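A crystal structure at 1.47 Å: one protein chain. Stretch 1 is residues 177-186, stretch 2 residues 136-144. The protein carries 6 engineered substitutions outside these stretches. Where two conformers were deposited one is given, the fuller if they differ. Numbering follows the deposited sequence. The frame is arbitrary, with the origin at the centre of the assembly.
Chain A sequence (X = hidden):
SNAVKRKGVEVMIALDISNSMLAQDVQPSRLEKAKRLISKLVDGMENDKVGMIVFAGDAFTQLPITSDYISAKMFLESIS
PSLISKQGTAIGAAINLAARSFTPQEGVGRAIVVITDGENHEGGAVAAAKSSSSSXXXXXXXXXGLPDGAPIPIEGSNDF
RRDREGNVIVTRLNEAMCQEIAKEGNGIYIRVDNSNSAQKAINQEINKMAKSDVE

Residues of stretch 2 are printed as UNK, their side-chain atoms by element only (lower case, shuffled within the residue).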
HETATM    1  N   MSE A 177       9.204  -7.337   7.885  1.00 20.58           N
HETATM    2  CA  MSE A 177       7.890  -6.906   8.362  1.00 26.50           C
HETATM    3  C   MSE A 177       6.824  -7.141   7.299  1.00 23.60           C
HETATM    4  O   MSE A 177       5.756  -7.673   7.598  1.00 23.07           O
HETATM    5  CB  MSE A 177       7.922  -5.428   8.784  1.00 30.27           C
HETATM    6  CG  MSE A 177       6.555  -4.790   9.078  1.00 37.11           C
HETATM    7 SE   MSE A 177       5.493  -5.632  10.492  0.41 38.47          SE
HETATM    8  CE  MSE A 177       6.764  -5.606  11.979  1.00 31.79           C
ATOM      9  N   CYS A 178       7.104  -6.760   6.058  1.00 18.93           N
ATOM     10  CA  CYS A 178       6.124  -6.940   4.993  1.00 19.18           C
ATOM     11  C   CYS A 178       5.816  -8.421   4.784  1.00 19.18           C
ATOM     12  O   CYS A 178       4.663  -8.802   4.565  1.00 16.34           O
ATOM     13  CB  CYS A 178       6.637  -6.350   3.679  1.00 19.34           C
ATOM     14  SG  CYS A 178       6.804  -4.543   3.582  1.00 25.20           S
ATOM     15  N   GLN A 179       6.844  -9.258   4.845  1.00 17.89           N
ATOM     16  CA  GLN A 179       6.654 -10.688   4.647  1.00 18.38           C
ATOM     17  C   GLN A 179       5.799 -11.293   5.754  1.00 19.78           C
ATOM     18  O   GLN A 179       4.960 -12.164   5.498  1.00 18.88           O
ATOM     19  CB  GLN A 179       8.003 -11.399   4.545  1.00 19.31           C
ATOM     20  CG  GLN A 179       8.772 -11.058   3.259  1.00 22.86           C
ATOM     21  CD  GLN A 179      10.206 -11.551   3.286  1.00 31.10           C
ATOM     22  OE1 GLN A 179      10.811 -11.674   4.350  1.00 35.27           O
ATOM     23  NE2 GLN A 179      10.762 -11.826   2.112  1.00 36.92           N
ATOM     24  N   GLU A 180       5.987 -10.827   6.985  1.00 17.55           N
ATOM     25  CA  GLU A 180       5.233 -11.400   8.091  1.00 20.41           C
ATOM     26  C   GLU A 180       3.761 -10.990   7.985  1.00 21.10           C
ATOM     27  O   GLU A 180       2.858 -11.784   8.266  1.00 19.90           O
ATOM     28  CB  GLU A 180       5.832 -10.988   9.435  1.00 21.18           C
ATOM     29  CG  GLU A 180       5.267 -11.773  10.611  1.00 20.98           C
ATOM     30  CD  GLU A 180       5.745 -11.258  11.953  1.00 24.20           C
ATOM     31  OE1 GLU A 180       6.451 -10.226  11.977  1.00 27.82           O
ATOM     32  OE2 GLU A 180       5.397 -11.882  12.980  1.00 26.73           O
ATOM     33  N   ILE A 181       3.525  -9.754   7.573  1.00 17.45           N
ATOM     34  CA  ILE A 181       2.155  -9.265   7.385  1.00 18.56           C
ATOM     35  C   ILE A 181       1.418 -10.092   6.337  1.00 18.25           C
ATOM     36  O   ILE A 181       0.291 -10.540   6.574  1.00 15.38           O
ATOM     37  CB  ILE A 181       2.131  -7.772   7.017  1.00 16.47           C
ATOM     38  CG1 ILE A 181       2.621  -6.935   8.206  1.00 19.62           C
ATOM     39  CG2 ILE A 181       0.724  -7.334   6.598  1.00 18.67           C
ATOM     40  CD1 ILE A 181       2.963  -5.490   7.847  1.00 24.04           C
ATOM     41  N   ALA A 182       2.061 -10.332   5.200  1.00 15.96           N
ATOM     42  CA  ALA A 182       1.439 -11.133   4.151  1.00 17.55           C
ATOM     43  C   ALA A 182       1.220 -12.568   4.605  1.00 17.83           C
ATOM     44  O   ALA A 182       0.175 -13.164   4.307  1.00 18.22           O
ATOM     45  CB  ALA A 182       2.281 -11.103   2.881  1.00 17.82           C
ATOM     46  N   LYS A 183       2.194 -13.141   5.315  1.00 16.62           N
ATOM     47  CA  LYS A 183       2.056 -14.504   5.823  1.00 18.98           C
ATOM     48  C   LYS A 183       0.835 -14.615   6.731  1.00 18.62           C
ATOM     49  O   LYS A 183      -0.023 -15.489   6.537  1.00 20.21           O
ATOM     50  CB  LYS A 183       3.318 -14.927   6.579  1.00 19.45           C
ATOM     51  CG  LYS A 183       3.126 -16.200   7.405  1.00 23.69           C
ATOM     52  CD  LYS A 183       4.286 -16.405   8.373  1.00 29.11           C
ATOM     53  CE  LYS A 183       4.035 -17.595   9.287  1.00 36.67           C
ATOM     54  NZ  LYS A 183       5.158 -17.769  10.251  1.00 39.16           N
ATOM     55  N   GLU A 184       0.743 -13.722   7.711  1.00 18.81           N
ATOM     56  CA  GLU A 184      -0.354 -13.801   8.662  1.00 19.01           C
ATOM     57  C   GLU A 184      -1.673 -13.406   8.015  1.00 21.13           C
ATOM     58  O   GLU A 184      -2.734 -13.782   8.506  1.00 21.76           O
ATOM     59  CB  GLU A 184      -0.070 -12.945   9.900  1.00 18.24           C
ATOM     60  CG  GLU A 184       1.109 -13.447  10.737  1.00 23.23           C
ATOM     61  CD  GLU A 184       0.935 -14.854  11.283  1.00 29.10           C
ATOM     62  OE1 GLU A 184       1.967 -15.487  11.596  1.00 38.02           O
ATOM     63  OE2 GLU A 184      -0.216 -15.328  11.419  1.00 33.23           O
ATOM     64  N   GLY A 185      -1.599 -12.657   6.914  1.00 18.35           N
ATOM     65  CA  GLY A 185      -2.780 -12.296   6.150  1.00 18.13           C
ATOM     66  C   GLY A 185      -3.189 -13.325   5.107  1.00 17.67           C
ATOM     67  O   GLY A 185      -4.111 -13.064   4.326  1.00 16.45           O
ATOM     68  N   ASN A 186      -2.531 -14.488   5.116  1.00 18.11           N
ATOM     69  CA  ASN A 186      -2.795 -15.533   4.130  0.54 21.35           C
ATOM     70  C   ASN A 186      -2.674 -15.003   2.701  1.00 20.98           C
ATOM     71  O   ASN A 186      -3.419 -15.427   1.813  1.00 23.68           O
ATOM     72  CB  ASN A 186      -4.190 -16.141   4.361  0.54 22.49           C
ATOM     73  CG  ASN A 186      -4.379 -17.480   3.670  0.54 28.16           C
ATOM     74  OD1 ASN A 186      -3.419 -18.205   3.413  0.54 28.08           O
ATOM     75  ND2 ASN A 186      -5.628 -17.818   3.372  0.54 30.71           N
ATOM     76  N   UNK A 136     -11.579 -14.279   6.623  1.00 23.56           N
ATOM     77  CA  UNK A 136     -11.627 -14.667   5.222  1.00 25.42           C
ATOM     78  C   UNK A 136     -11.097 -13.612   4.257  1.00 28.79           C
ATOM     79  O   UNK A 136     -11.116 -13.824   3.041  1.00 28.83           O
ATOM     80  N   UNK A 137     -10.635 -12.477   4.785  1.00 21.24           N
ATOM     81  CA  UNK A 137     -10.135 -11.387   3.944  1.00 19.71           C
ATOM     82  C   UNK A 137      -8.620 -11.472   3.817  1.00 22.30           C
ATOM     83  O   UNK A 137      -7.890 -11.239   4.787  1.00 21.74           O
ATOM     84  c   UNK A 137      -9.907  -8.880   3.641  1.00 19.40           C
ATOM     85  c   UNK A 137     -12.014  -9.832   4.659  1.00 23.08           C
ATOM     86  c   UNK A 137     -12.407  -8.576   5.412  1.00 23.45           C
ATOM     87  c   UNK A 137     -10.501  -9.997   4.516  1.00 19.40           C
ATOM     88  N   UNK A 138      -8.150 -11.809   2.620  1.00 20.20           N
ATOM     89  CA  UNK A 138      -6.717 -11.955   2.368  1.00 17.82           C
ATOM     90  C   UNK A 138      -5.985 -10.619   2.432  1.00 16.18           C
ATOM     91  O   UNK A 138      -6.487  -9.600   1.954  1.00 17.84           O
ATOM     92  c   UNK A 138      -6.514 -12.565   0.982  1.00 21.32           C
ATOM     93  c   UNK A 138      -4.953 -13.197  -0.877  1.00 25.81           C
ATOM     94  n   UNK A 138      -4.400 -14.403  -1.004  1.00 29.48           N
ATOM     95  o   UNK A 138      -5.375 -12.549  -1.841  1.00 23.88           O
ATOM     96  c   UNK A 138      -5.067 -12.654   0.530  1.00 23.96           C
ATOM     97  N   UNK A 139      -4.797 -10.625   3.026  1.00 15.16           N
ATOM     98  CA  UNK A 139      -3.958  -9.426   3.036  1.00 14.90           C
ATOM     99  C   UNK A 139      -2.639  -9.700   2.327  1.00 14.82           C
ATOM    100  O   UNK A 139      -1.850 -10.555   2.750  1.00 16.31           O
ATOM    101  c   UNK A 139      -2.901  -7.597   4.381  1.00 16.73           C
ATOM    102  c   UNK A 139      -3.653  -8.920   4.449  1.00 16.36           C
ATOM    103  c   UNK A 139      -4.931  -8.778   5.263  1.00 18.03           C
ATOM    104  N   UNK A 140      -2.442  -8.966   1.236  1.00 14.54           N
ATOM    105  CA  UNK A 140      -1.236  -9.029   0.417  1.00 14.35           C
ATOM    106  C   UNK A 140      -0.415  -7.777   0.653  1.00 15.31           C
ATOM    107  O   UNK A 140      -0.952  -6.721   0.981  1.00 14.61           O
ATOM    108  n   UNK A 140      -3.814  -9.993  -1.645  1.00 18.76           N
ATOM    109  o   UNK A 140      -2.108 -11.439  -1.327  1.00 17.61           O
ATOM    110  c   UNK A 140      -1.625  -9.108  -1.062  1.00 16.36           C
ATOM    111  c   UNK A 140      -2.541 -10.282  -1.356  1.00 16.78           C
ATOM    112  N   UNK A 141       0.892  -7.887   0.465  1.00 14.52           N
ATOM    113  CA  UNK A 141       1.763  -6.734   0.635  1.00 15.74           C
ATOM    114  C   UNK A 141       2.715  -6.575  -0.549  1.00 15.75           C
ATOM    115  O   UNK A 141       3.416  -7.528  -0.938  1.00 16.58           O
ATOM    116  c   UNK A 141       2.575  -6.824   1.948  1.00 14.68           C
ATOM    117  c   UNK A 141       3.439  -5.585   2.116  1.00 17.31           C
ATOM    118  c   UNK A 141       1.653  -6.993   3.157  1.00 16.13           C
ATOM    119  N   UNK A 142       2.714  -5.380  -1.137  1.00 15.18           N
ATOM    120  CA  UNK A 142       3.676  -5.027  -2.171  1.00 15.44           C
ATOM    121  C   UNK A 142       4.668  -4.056  -1.546  1.00 14.49           C
ATOM    122  O   UNK A 142       4.305  -2.944  -1.138  1.00 15.75           O
ATOM    123  c   UNK A 142       1.804  -5.207  -3.940  1.00 25.62           C
ATOM    124  c   UNK A 142       2.184  -6.657  -4.193  1.00 32.58           C
ATOM    125  c   UNK A 142       1.232  -4.562  -5.190  1.00 22.32           C
ATOM    126  c   UNK A 142       2.987  -4.410  -3.390  1.00 17.71           C
ATOM    127  N   UNK A 143       5.918  -4.501  -1.431  1.00 17.32           N
ATOM    128  CA  UNK A 143       6.950  -3.701  -0.799  1.00 16.33           C
ATOM    129  C   UNK A 143       7.666  -2.867  -1.841  1.00 16.40           C
ATOM    130  O   UNK A 143       8.171  -3.405  -2.832  1.00 19.94           O
ATOM    131  N   UNK A 144       7.678  -1.555  -1.642  1.00 14.90           N
ATOM    132  CA  UNK A 144       8.380  -0.682  -2.582  0.53 14.25           C
ATOM    133  C   UNK A 144       9.559  -0.028  -1.899  1.00 15.23           C
ATOM    134  O   UNK A 144       9.466   0.473  -0.783  1.00 16.57           O
ATOM    135  c   UNK A 144       7.478   0.410  -3.222  0.53 16.85           C
ATOM    136  c   UNK A 144       6.551  -0.193  -4.273  0.53 16.16           C
ATOM    137  c   UNK A 144       6.692   1.124  -2.164  0.53 13.72           C
TER

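Position 136 has no side-chain atoms. Its phi is positive, 100°, and it closes the preceding helix in a Schellman motif. A CB here would be jammed against the carbonyl O of the residue before. It is Gly 136, and it does not touch stretch 1.

Position 137 carries four carbons, forked at the first, with one arm two carbons long. That is the isoleucine pattern. Its CA-to-CB bond points away from stretch 1. This is Ile 137.

Position 138 has three carbons in a row, the third carrying one oxygen and one nitrogen. The chain is extended, with chi1 and chi2 both t. Its end group reaches Asn 186 O. Three carbons ending in one oxygen and one nitrogen make an amide one carbon longer than asparagine: Gln 138. Gln 138 NE2 donates a hydrogen bond to Asn 186 O at 3.2 Å. The backbone also takes part: Gln 138 CA lies 3.4 Å from Gly 185 O in a CA-H...O contact.

Position 139 has three carbons, one carrying the other two. One arm approaches Ile 181. The fork at CB with two single-carbon arms identifies Val 139. Val 139 CG1 lies 4.3 Å from Ile 181 CG2. Val 139 N donates to Gly 185 O at 2.8 Å, and the N-H...acceptor angle of 172° is nearly straight. Its own carbonyl faces the helix, with Val 139 O 3.6 Å from Ala 182 CA.

Position 140 has two carbons, the second carrying one oxygen and one nitrogen. This short amide is Asn 140. Its CA-to-CB bond points away from stretch 1. Asn 140 ND2 donates to Gln 138 OE1 at 3.0 Å, so the two amides of the strand are tied together.

Position 141 again has three carbons forked at the first, and its CA-to-CB bond points toward the helix. One arm meets Cys 178, the other Ile 181 and Ala 182. It is Val 141, with the largest covered area in either stretch. Val 141 CG1 meets Cys 178 CB at 3.6 Å. Val 141 CG2 meets Ile 181 CG2 at 3.6 Å and Ala 182 CB at 4.2 Å.

Position 142 has four carbons, forked at the second. Its CA-to-CB bond points away from stretch 1. This is Leu 142.

Position 143 has no side-chain atoms. Its CA nears Cys 178 SG. It is Gly 143, with Gly 143 CA 4.5 Å from Cys 178 SG.

Position 144 has three carbons forked at the first. Its CA-to-CB bond points away, and it makes no contact. It is Val 144.

The helix and strand run nearly antiparallel, at 159°, and their axes approach to 6.8 Å. Val 141 fits among Cys 178 and, one turn later, Ile 181 and Ala 182. Past the helix end, polar bonds take over: Gly 185 O and Asn 186 O receive the two hydrogen bonds from the strand. Gly 185 CA is 4.4 Å from Val 139 CA. An ideal CB on Gly 185 would lie 2.5 Å from Val 139 CB, a clash, so the bare glycine permits this close approach.

Stretch 2, residues 136-144: GIQVNVLGV
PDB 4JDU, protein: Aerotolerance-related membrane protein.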